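Side-chain contacts in UDP-N-acetylglucosamine 2-epimerase (Methanocaldococcus jannaschii, PDB 4NES), which probably interconverts UDP-N-acetylglucosamine and UDP-N-acetylmannosamine by reversible epimerization at C-2 of the sugar: residues G119-D124 / L135-S140; R125-E130 / R208-D213; I131-T136 / N308-E313. All blocks are in the same frame, centred on the assembly; numbering follows the deposited sequence.

Interaction 1. Residues G119-D124 / L135-S140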
# COMPACT_ATOMS: atom_id res chain seq x y z
N GLY A 119 -8.20 11.32 -1.76
CA GLY A 119 -8.09 11.80 -3.12
C GLY A 119 -7.20 13.00 -3.34
O GLY A 119 -7.03 13.45 -4.47
N LEU A 120 -6.63 13.55 -2.27
CA LEU A 120 -5.70 14.67 -2.43
C LEU A 120 -4.44 14.16 -3.14
O LEU A 120 -3.95 13.07 -2.84
CB LEU A 120 -5.33 15.29 -1.09
CG LEU A 120 -6.37 16.17 -0.39
CD1 LEU A 120 -7.62 15.41 -0.06
CD2 LEU A 120 -5.76 16.76 0.88
N ARG A 121 -3.93 14.93 -4.10
CA ARG A 121 -2.72 14.54 -4.82
C ARG A 121 -1.80 15.73 -5.05
O ARG A 121 -2.23 16.76 -5.56
CB ARG A 121 -3.06 13.91 -6.17
CG ARG A 121 -3.92 12.63 -6.12
CD ARG A 121 -3.11 11.45 -5.60
NE ARG A 121 -3.90 10.21 -5.60
CZ ARG A 121 -4.61 9.77 -4.57
NH1 ARG A 121 -4.66 10.45 -3.43
NH2 ARG A 121 -5.29 8.64 -4.69
N SER A 122 -0.53 15.56 -4.69
CA SER A 122 0.52 16.50 -5.07
C SER A 122 1.21 16.03 -6.35
O SER A 122 1.88 16.81 -7.03
CB SER A 122 1.56 16.60 -3.96
OG SER A 122 2.29 15.38 -3.89
N PHE A 123 1.07 14.73 -6.65
CA PHE A 123 1.76 14.08 -7.77
C PHE A 123 3.28 14.12 -7.62
O PHE A 123 4.03 14.02 -8.59
CB PHE A 123 1.29 14.63 -9.11
CG PHE A 123 -0.20 14.51 -9.30
CD1 PHE A 123 -0.79 13.27 -9.45
CD2 PHE A 123 -1.00 15.64 -9.28
CE1 PHE A 123 -2.16 13.16 -9.60
CE2 PHE A 123 -2.37 15.53 -9.43
CZ PHE A 123 -2.95 14.28 -9.59
N ASP A 124 3.70 14.26 -6.37
CA ASP A 124 5.08 14.09 -5.98
C ASP A 124 5.09 12.74 -5.28
O ASP A 124 5.40 12.66 -4.09
CB ASP A 124 5.46 15.18 -4.98
CG ASP A 124 6.95 15.31 -4.75
OD1 ASP A 124 7.72 14.41 -5.17
OD2 ASP A 124 7.36 16.32 -4.14
N LEU A 135 -1.90 4.82 -1.52
CA LEU A 135 -2.10 3.42 -1.13
C LEU A 135 -3.38 3.25 -0.33
O LEU A 135 -4.18 2.35 -0.58
CB LEU A 135 -0.90 2.91 -0.35
CG LEU A 135 0.41 2.86 -1.14
CD1 LEU A 135 1.49 2.19 -0.32
CD2 LEU A 135 0.23 2.13 -2.47
N THR A 136 -3.60 4.14 0.63
CA THR A 136 -4.79 4.07 1.46
C THR A 136 -6.05 4.21 0.62
O THR A 136 -7.02 3.46 0.82
CB THR A 136 -4.77 5.16 2.55
OG1 THR A 136 -3.67 4.91 3.43
CG2 THR A 136 -6.05 5.14 3.35
N ASP A 137 -6.05 5.15 -0.33
CA ASP A 137 -7.22 5.34 -1.18
C ASP A 137 -7.57 4.05 -1.92
O ASP A 137 -8.74 3.73 -2.10
CB ASP A 137 -7.02 6.49 -2.18
CG ASP A 137 -7.13 7.87 -1.53
OD1 ASP A 137 -7.73 7.97 -0.45
OD2 ASP A 137 -6.64 8.84 -2.14
N HIS A 138 -6.56 3.29 -2.34
CA HIS A 138 -6.82 2.10 -3.12
C HIS A 138 -7.25 0.88 -2.31
O HIS A 138 -7.59 -0.14 -2.89
CB HIS A 138 -5.63 1.78 -4.01
CG HIS A 138 -5.55 2.67 -5.19
ND1 HIS A 138 -6.14 2.36 -6.39
CD2 HIS A 138 -5.00 3.91 -5.35
CE1 HIS A 138 -5.94 3.35 -7.25
NE2 HIS A 138 -5.26 4.30 -6.63
N ILE A 139 -7.26 1.00 -0.99
CA ILE A 139 -7.83 -0.08 -0.17
C ILE A 139 -9.00 0.39 0.68
O ILE A 139 -9.44 -0.31 1.60
CB ILE A 139 -6.77 -0.78 0.70
CG1 ILE A 139 -5.89 0.25 1.41
CG2 ILE A 139 -5.93 -1.74 -0.14
CD1 ILE A 139 -4.86 -0.37 2.33
N SER A 140 -9.54 1.57 0.37
CA SER A 140 -10.66 2.11 1.13
C SER A 140 -12.01 1.70 0.56
O SER A 140 -12.18 1.61 -0.65
CB SER A 140 -10.59 3.64 1.15
OG SER A 140 -9.49 4.08 1.92

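Interaction 2. Residues R125-E130 / R208-D213. With UD1 (uridine-diphosphate-N-acetylglucosamine), chain B; UDP (uridine-5'-diphosphate), chain C.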
# COMPACT_ATOMS: atom_id res chain seq x y z
N ARG A 125 4.74 11.67 -6.00
CA ARG A 125 4.58 10.34 -5.41
C ARG A 125 5.90 9.78 -4.86
O ARG A 125 6.00 8.61 -4.50
CB ARG A 125 3.87 9.36 -6.36
CG ARG A 125 3.05 8.28 -5.64
CD ARG A 125 2.25 7.36 -6.59
NE ARG A 125 0.99 7.95 -7.02
CZ ARG A 125 0.06 7.33 -7.74
NH1 ARG A 125 0.24 6.06 -8.12
NH2 ARG A 125 -1.06 7.97 -8.08
N ASN A 126 6.90 10.65 -4.78
CA ASN A 126 8.12 10.37 -4.04
C ASN A 126 8.04 10.81 -2.55
O ASN A 126 8.83 10.34 -1.74
CB ASN A 126 9.33 11.01 -4.76
CG ASN A 126 9.52 10.48 -6.18
OD1 ASN A 126 9.41 9.28 -6.44
ND2 ASN A 126 9.82 11.38 -7.11
N MSE A 127 7.09 11.71 -2.23
CA MSE A 127 6.77 12.17 -0.84
C MSE A 127 6.17 11.02 -0.01
O MSE A 127 5.32 10.31 -0.52
CB MSE A 127 5.70 13.29 -0.86
CG MSE A 127 6.09 14.74 -1.28
SE MSE A 127 4.70 16.15 -0.94
CE MSE A 127 4.57 15.89 1.00
N PRO A 128 6.55 10.86 1.28
CA PRO A 128 5.90 9.74 1.99
C PRO A 128 4.39 9.94 2.17
O PRO A 128 3.64 8.96 2.15
CB PRO A 128 6.61 9.70 3.35
CG PRO A 128 7.26 11.05 3.50
CD PRO A 128 7.56 11.54 2.12
N GLU A 129 3.95 11.18 2.32
CA GLU A 129 2.53 11.45 2.46
C GLU A 129 1.75 11.06 1.22
O GLU A 129 0.65 10.53 1.32
CB GLU A 129 2.27 12.92 2.79
CG GLU A 129 2.67 13.33 4.19
CD GLU A 129 4.16 13.61 4.35
OE1 GLU A 129 4.93 13.55 3.36
OE2 GLU A 129 4.57 13.87 5.50
N GLU A 130 2.33 11.32 0.04
CA GLU A 130 1.65 10.99 -1.21
C GLU A 130 1.54 9.48 -1.34
O GLU A 130 0.49 8.96 -1.72
CB GLU A 130 2.39 11.62 -2.41
CG GLU A 130 1.73 11.43 -3.78
CD GLU A 130 0.60 12.41 -4.09
OE1 GLU A 130 0.14 13.13 -3.19
OE2 GLU A 130 0.16 12.47 -5.26
N ARG A 208 7.94 19.70 6.61
CA ARG A 208 7.95 18.63 5.60
C ARG A 208 9.32 17.96 5.60
O ARG A 208 10.34 18.65 5.64
CB ARG A 208 7.68 19.17 4.19
CG ARG A 208 6.27 19.71 3.95
CD ARG A 208 5.29 18.67 3.44
NE ARG A 208 4.98 17.62 4.41
CZ ARG A 208 4.12 17.74 5.41
NH1 ARG A 208 3.50 18.90 5.64
NH2 ARG A 208 3.91 16.71 6.22
N ALA A 209 9.33 16.63 5.52
CA ALA A 209 10.59 15.89 5.51
C ALA A 209 11.52 16.40 4.41
O ALA A 209 12.73 16.58 4.63
CB ALA A 209 10.33 14.40 5.34
N GLU A 210 10.96 16.66 3.23
CA GLU A 210 11.77 17.05 2.08
C GLU A 210 12.38 18.45 2.23
O GLU A 210 13.31 18.81 1.51
CB GLU A 210 10.95 16.96 0.79
CG GLU A 210 9.64 17.74 0.81
CD GLU A 210 8.43 16.95 1.31
OE1 GLU A 210 8.59 15.95 2.05
OE2 GLU A 210 7.30 17.34 0.97
N ASN A 211 11.86 19.23 3.18
CA ASN A 211 12.38 20.58 3.44
C ASN A 211 13.35 20.65 4.60
O ASN A 211 14.28 21.46 4.58
CB ASN A 211 11.23 21.55 3.74
CG ASN A 211 10.56 22.07 2.49
OD1 ASN A 211 11.15 22.12 1.41
ND2 ASN A 211 9.30 22.50 2.63
N VAL A 212 13.12 19.86 5.64
CA VAL A 212 13.90 20.03 6.85
C VAL A 212 14.96 18.95 7.04
O VAL A 212 15.89 19.13 7.82
CB VAL A 212 13.00 20.15 8.12
CG1 VAL A 212 11.93 21.23 7.94
CG2 VAL A 212 12.35 18.80 8.46
N ASP A 213 14.82 17.83 6.34
CA ASP A 213 15.81 16.75 6.42
C ASP A 213 16.97 17.00 5.46
O ASP A 213 17.99 16.32 5.54
CB ASP A 213 15.21 15.39 6.08
CG ASP A 213 14.19 14.90 7.09
OD1 ASP A 213 13.95 15.56 8.13
OD2 ASP A 213 13.61 13.83 6.83
C1' UD1 B . 4.32 13.27 10.80
C2' UD1 B . 3.71 12.89 9.48
C3' UD1 B . 3.40 14.07 8.68
C4' UD1 B . 2.58 15.05 9.39
C5' UD1 B . 3.17 15.36 10.75
C6' UD1 B . 2.27 16.19 11.58
C7' UD1 B . 4.54 10.63 8.58
C8' UD1 B . 5.57 9.92 7.77
N2' UD1 B . 4.68 12.07 8.70
O1' UD1 B . 5.52 13.92 10.57
O3' UD1 B . 2.73 13.66 7.47
O4' UD1 B . 2.46 16.25 8.65
O5' UD1 B . 3.39 14.16 11.48
O6' UD1 B . 2.92 17.04 12.45
O7' UD1 B . 3.62 10.02 9.12
N1 UD1 B . 8.88 14.16 17.48
C2 UD1 B . 8.85 14.51 18.76
N3 UD1 B . 7.72 14.39 19.47
C4 UD1 B . 6.61 13.90 18.92
C5 UD1 B . 6.60 13.53 17.58
C6 UD1 B . 7.78 13.67 16.86
O2 UD1 B . 9.84 14.96 19.31
O4 UD1 B . 5.47 13.78 19.66
C1B UD1 B . 10.11 14.31 16.67
C2B UD1 B . 11.05 13.17 16.77
O2' UD1 B . 12.37 13.64 16.71
C3B UD1 B . 10.75 12.39 15.59
C4B UD1 B . 10.46 13.44 14.59
O4B UD1 B . 9.80 14.48 15.29
O3B UD1 B . 11.77 11.51 15.19
C5B UD1 B . 9.58 12.96 13.49
O5B UD1 B . 8.39 12.33 13.89
PA UD1 B . 7.52 11.57 12.87
O1A UD1 B . 8.33 10.45 12.28
O2A UD1 B . 6.29 11.07 13.56
O3A UD1 B . 7.18 12.52 11.68
PB UD1 B . 6.63 14.02 11.69
O1B UD1 B . 7.71 14.90 11.15
O2B UD1 B . 6.06 14.38 13.03
N1 UDP C . -1.31 23.52 14.69
C2 UDP C . -1.48 23.75 16.02
N3 UDP C . -0.48 24.31 16.73
C4 UDP C . 0.71 24.65 16.17
C5 UDP C . 0.91 24.43 14.81
C6 UDP C . -0.13 23.84 14.09
O2 UDP C . -2.54 23.46 16.57
O4 UDP C . 1.71 25.21 16.96
C1' UDP C . -2.35 22.88 13.87
C2' UDP C . -2.88 23.60 12.74
O2' UDP C . -3.83 24.55 13.16
C3' UDP C . -3.40 22.54 11.88
C4' UDP C . -2.56 21.39 12.18
O4' UDP C . -1.74 21.74 13.26
O3' UDP C . -4.74 22.21 12.12
C5' UDP C . -1.66 20.98 11.07
O5' UDP C . -0.78 19.95 11.45
PA UDP C . 0.68 19.81 10.85
O1A UDP C . 1.59 19.32 11.95
O2A UDP C . 1.12 21.15 10.28
O3A UDP C . 0.65 18.68 9.75
PB UDP C . 0.11 18.59 8.28
O1B UDP C . -1.22 19.31 8.17
O2B UDP C . 1.15 19.16 7.34
O3B UDP C . -0.02 17.10 8.08
O HOH W 1 6.85 15.48 4.18

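Interaction 3. Residues I131-T136 / N308-E313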
# COMPACT_ATOMS: atom_id res chain seq x y z
N ILE A 131 2.61 8.76 -0.99
CA ILE A 131 2.57 7.29 -0.99
C ILE A 131 1.47 6.80 -0.07
O ILE A 131 0.64 5.99 -0.46
CB ILE A 131 3.92 6.68 -0.58
CG1 ILE A 131 4.96 6.91 -1.68
CG2 ILE A 131 3.78 5.20 -0.31
CD1 ILE A 131 6.40 6.72 -1.22
N ASN A 132 1.45 7.32 1.16
CA ASN A 132 0.48 6.88 2.15
C ASN A 132 -0.95 7.10 1.67
O ASN A 132 -1.82 6.23 1.82
CB ASN A 132 0.68 7.60 3.48
CG ASN A 132 1.93 7.15 4.20
OD1 ASN A 132 2.45 6.06 3.93
ND2 ASN A 132 2.42 7.98 5.13
N ARG A 133 -1.20 8.27 1.11
CA ARG A 133 -2.56 8.60 0.72
C ARG A 133 -3.01 7.80 -0.50
O ARG A 133 -4.15 7.34 -0.53
CB ARG A 133 -2.69 10.10 0.45
CG ARG A 133 -4.11 10.63 0.53
CD ARG A 133 -4.20 12.11 0.16
NE ARG A 133 -3.18 12.92 0.83
CZ ARG A 133 -2.04 13.31 0.26
NH1 ARG A 133 -1.79 12.98 -1.00
NH2 ARG A 133 -1.15 14.03 0.94
N VAL A 134 -2.14 7.66 -1.49
CA VAL A 134 -2.48 6.88 -2.68
C VAL A 134 -2.78 5.43 -2.31
O VAL A 134 -3.81 4.88 -2.69
CB VAL A 134 -1.36 6.93 -3.74
CG1 VAL A 134 -1.62 5.93 -4.87
CG2 VAL A 134 -1.22 8.33 -4.32
N LEU A 135 -1.90 4.82 -1.52
CA LEU A 135 -2.10 3.42 -1.13
C LEU A 135 -3.38 3.25 -0.33
O LEU A 135 -4.18 2.35 -0.58
CB LEU A 135 -0.90 2.91 -0.35
CG LEU A 135 0.41 2.86 -1.14
CD1 LEU A 135 1.49 2.19 -0.32
CD2 LEU A 135 0.23 2.13 -2.47
N THR A 136 -3.60 4.14 0.63
CA THR A 136 -4.79 4.07 1.46
C THR A 136 -6.05 4.21 0.62
O THR A 136 -7.02 3.46 0.82
CB THR A 136 -4.77 5.16 2.55
OG1 THR A 136 -3.67 4.91 3.43
CG2 THR A 136 -6.05 5.14 3.35
N ASN A 308 5.01 22.02 -4.87
CA ASN A 308 3.67 21.61 -5.26
C ASN A 308 2.83 21.49 -4.01
O ASN A 308 3.34 21.57 -2.89
CB ASN A 308 3.70 20.27 -5.99
CG ASN A 308 4.53 19.24 -5.27
OD1 ASN A 308 4.23 18.89 -4.13
ND2 ASN A 308 5.58 18.76 -5.92
N THR A 309 1.53 21.32 -4.20
CA THR A 309 0.63 21.15 -3.07
C THR A 309 -0.45 20.14 -3.43
O THR A 309 -0.77 19.96 -4.61
CB THR A 309 -0.00 22.49 -2.62
OG1 THR A 309 -0.90 22.23 -1.52
CG2 THR A 309 -0.80 23.13 -3.76
N GLU A 310 -1.00 19.48 -2.43
CA GLU A 310 -2.10 18.56 -2.67
C GLU A 310 -3.43 19.23 -2.36
O GLU A 310 -4.48 18.59 -2.42
CB GLU A 310 -1.94 17.23 -1.90
CG GLU A 310 -1.76 17.34 -0.41
CD GLU A 310 -0.43 17.94 -0.04
OE1 GLU A 310 0.61 17.33 -0.35
OE2 GLU A 310 -0.44 19.05 0.52
N ARG A 311 -3.39 20.52 -2.06
CA ARG A 311 -4.63 21.31 -2.04
C ARG A 311 -4.52 22.47 -3.01
O ARG A 311 -4.44 23.64 -2.61
CB ARG A 311 -5.09 21.71 -0.61
CG ARG A 311 -4.02 22.19 0.36
CD ARG A 311 -3.31 21.03 1.05
NE ARG A 311 -4.15 20.29 1.99
CZ ARG A 311 -3.74 19.22 2.67
NH1 ARG A 311 -2.52 18.74 2.48
NH2 ARG A 311 -4.56 18.62 3.52
N PRO A 312 -4.52 22.16 -4.32
CA PRO A 312 -4.33 23.16 -5.37
C PRO A 312 -5.47 24.15 -5.43
O PRO A 312 -5.29 25.19 -6.03
CB PRO A 312 -4.28 22.32 -6.65
CG PRO A 312 -5.06 21.09 -6.30
CD PRO A 312 -4.68 20.81 -4.90
N GLU A 313 -6.61 23.81 -4.82
CA GLU A 313 -7.76 24.71 -4.83
C GLU A 313 -7.41 26.04 -4.14
O GLU A 313 -7.91 27.09 -4.52
CB GLU A 313 -8.98 24.04 -4.18
CG GLU A 313 -9.10 22.53 -4.48
CD GLU A 313 -8.20 21.70 -3.60
OE1 GLU A 313 -7.51 22.31 -2.78
OE2 GLU A 313 -8.18 20.42 -3.69
O HOH W 2 0.90 14.57 -0.95

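Interaction 1. Residues G119-D124 / L135-S140
R121 and D137 form a buried salt bridge inside a beta-alpha-beta crossover of the N-terminal Rossmann-like domain of this GT-B protein, joining the loop after strand 112-116 to the last turn of helix 128-138, which leads on to strand 142-145. The two side chains arrive from opposite directions with their flat groups nearly coplanar (23° between planes). R121 grips end-on, but both of its terminal nitrogens close on a single oxygen: NH1 and NH2 of R121 each lie 2.9 Å from D137 OD2, NH2 using the anti lone pair and NH1 approaching almost in line with the C-O bond. NE of R121 forms a second salt bridge, to E157, so the guanidinium stands between two carboxylates. A leucine in place of R121 would probably leave the buried carboxylate of D137 without its opposite charge and deprive E157 of the same partner.

Packing adds a little on the loop side: R121 CB rests 3.4 Å above one face of the F123 ring, toward its rim.

Hydrogen bonds fix both groups further. A bend at chi2 (-72°) turns the R121 chain so that its NH1 also reaches L120 O, 2.8 Å away and above the carbonyl plane. D137 OD1 is hydrogen-bonded to H115 ND1, while OD2 faces the loop. G119, whose positive phi (91°) would press any side chain against the preceding carbonyl oxygen, gives its amide N to D137 OD2 at 3.0 Å, on the syn side and out of the carboxylate plane.

Interaction 2. Residues R125-E130 / R208-D213
R208 and E129 meet in a salt bridge between the two domains, with R208 NH2 3.0 Å from E129 OE2. The carboxylate oxygen lies near the guanidinium plane, but the nitrogen comes down on the carboxylate from above, the two planes standing 86° apart. Both groups also hold ligand. The hydroxyl O3' of UDP-GlcNAc donates to E129 OE2 (2.7 Å), R208 NH2 donates to O4' of the same sugar (2.9 Å), and R208 NH1 donates to the beta-phosphate oxygen O2B of UDP (2.9 Å). One arginine thereby links two nucleotides and a glutamate. It directly follows H207, the probable active-site histidine.

Behind the salt bridge, water 1 makes four hydrogen bonds. It accepts from R208 NE and A209 N, and donates to E129 OE1 and E210 OE1, bridging two carboxylate oxygens that stand 4.6 Å apart and would otherwise probably repel each other.

Farther out, selenomethionine M127 closes the contact. Its bend at chi3 (60°) carries CE across the R208 chain at about a right angle, 3.8 Å from R208 CD, while the same CE comes to 3.1 Å from E210 OE2, with SE a little farther off.

M127 and R208 are the N-cap residues of helices 128-138 and 209-212, so the contact brings together the starts of two helices, one from each half of the GT-B fold. Helix 209-212 follows strand 201-205 of the six-stranded sheet, and R243 on helix 242-250 both touches A209 and binds UDP-GlcNAc.

Interaction 3. Residues I131-T136 / N308-E313
R133 reaches from helix 128-138 to lay one face of its guanidinium over the aliphatic part of E310, with R133 NH2 3.6 Å from E310 CG. The two side chains cross at about a right angle. CG of R133 is anti to the backbone N (chi1 -159°) and the chain stays extended through chi2, which carries it away from the helix before a turn at chi3 swings the guanidinium across E310.

The charges themselves meet only at a distance. R133 NH2 and E310 OE1 form a long salt bridge of 4.0 Å, with the guanidinium and carboxylate planes inclined at 49°. Water 2 fills in between them, accepting from R133 NH2 at 2.8 Å and donating to E310 OE1 at 2.8 Å; it sits in the guanidinium plane, whereas E310 CG lies over the face.

This pair spans the two Rossmann-like domains of the GT-B fold: helix 128-138 belongs to the N-terminal one, and the loop 308-313 follows strand 302-304 of the C-terminal sheet. Nearer partners within each domain hold the charged ends. R133 forms salt bridges through NH2 to D95 and through NH1 to E130, while E310 OE2 has R306 as its salt-bridge partner.

A second arginine extends the network along the loop. R311 NH1 donates to E310 OE2 at 2.9 Å, from above the carboxylate plane, although the oxygen lies close to the plane of the R311 guanidinium. NH2 of R311 is bound in turn by E293.

Hydrogen bonds between side chain and backbone occur within each segment. T309 OG1 accepts from R311 N at 3.1 Å, an ST turn, and T136 OG1 donates to N132 O at 2.8 Å.

In the fold
All three contacts are buried and draw on helix 128-138 or the residues leading into it, but they differ in what they join. Interaction 1 stays within the N-terminal domain and rests on a direct ion pair whose acceptor oxygen also takes a backbone amide. Interactions 2 and 3 cross to the C-terminal domain and include a bridging water: in interaction 2 the water accompanies a direct salt bridge beside two ligands, in interaction 3 it spans a long one. E130 ties interaction 2 to interaction 1, receiving the amides of S122 and F123 from its loop, while interactions 1 and 3 share L135 and T136. Near these two, the same helix packs against the second subunit, L135 on L135.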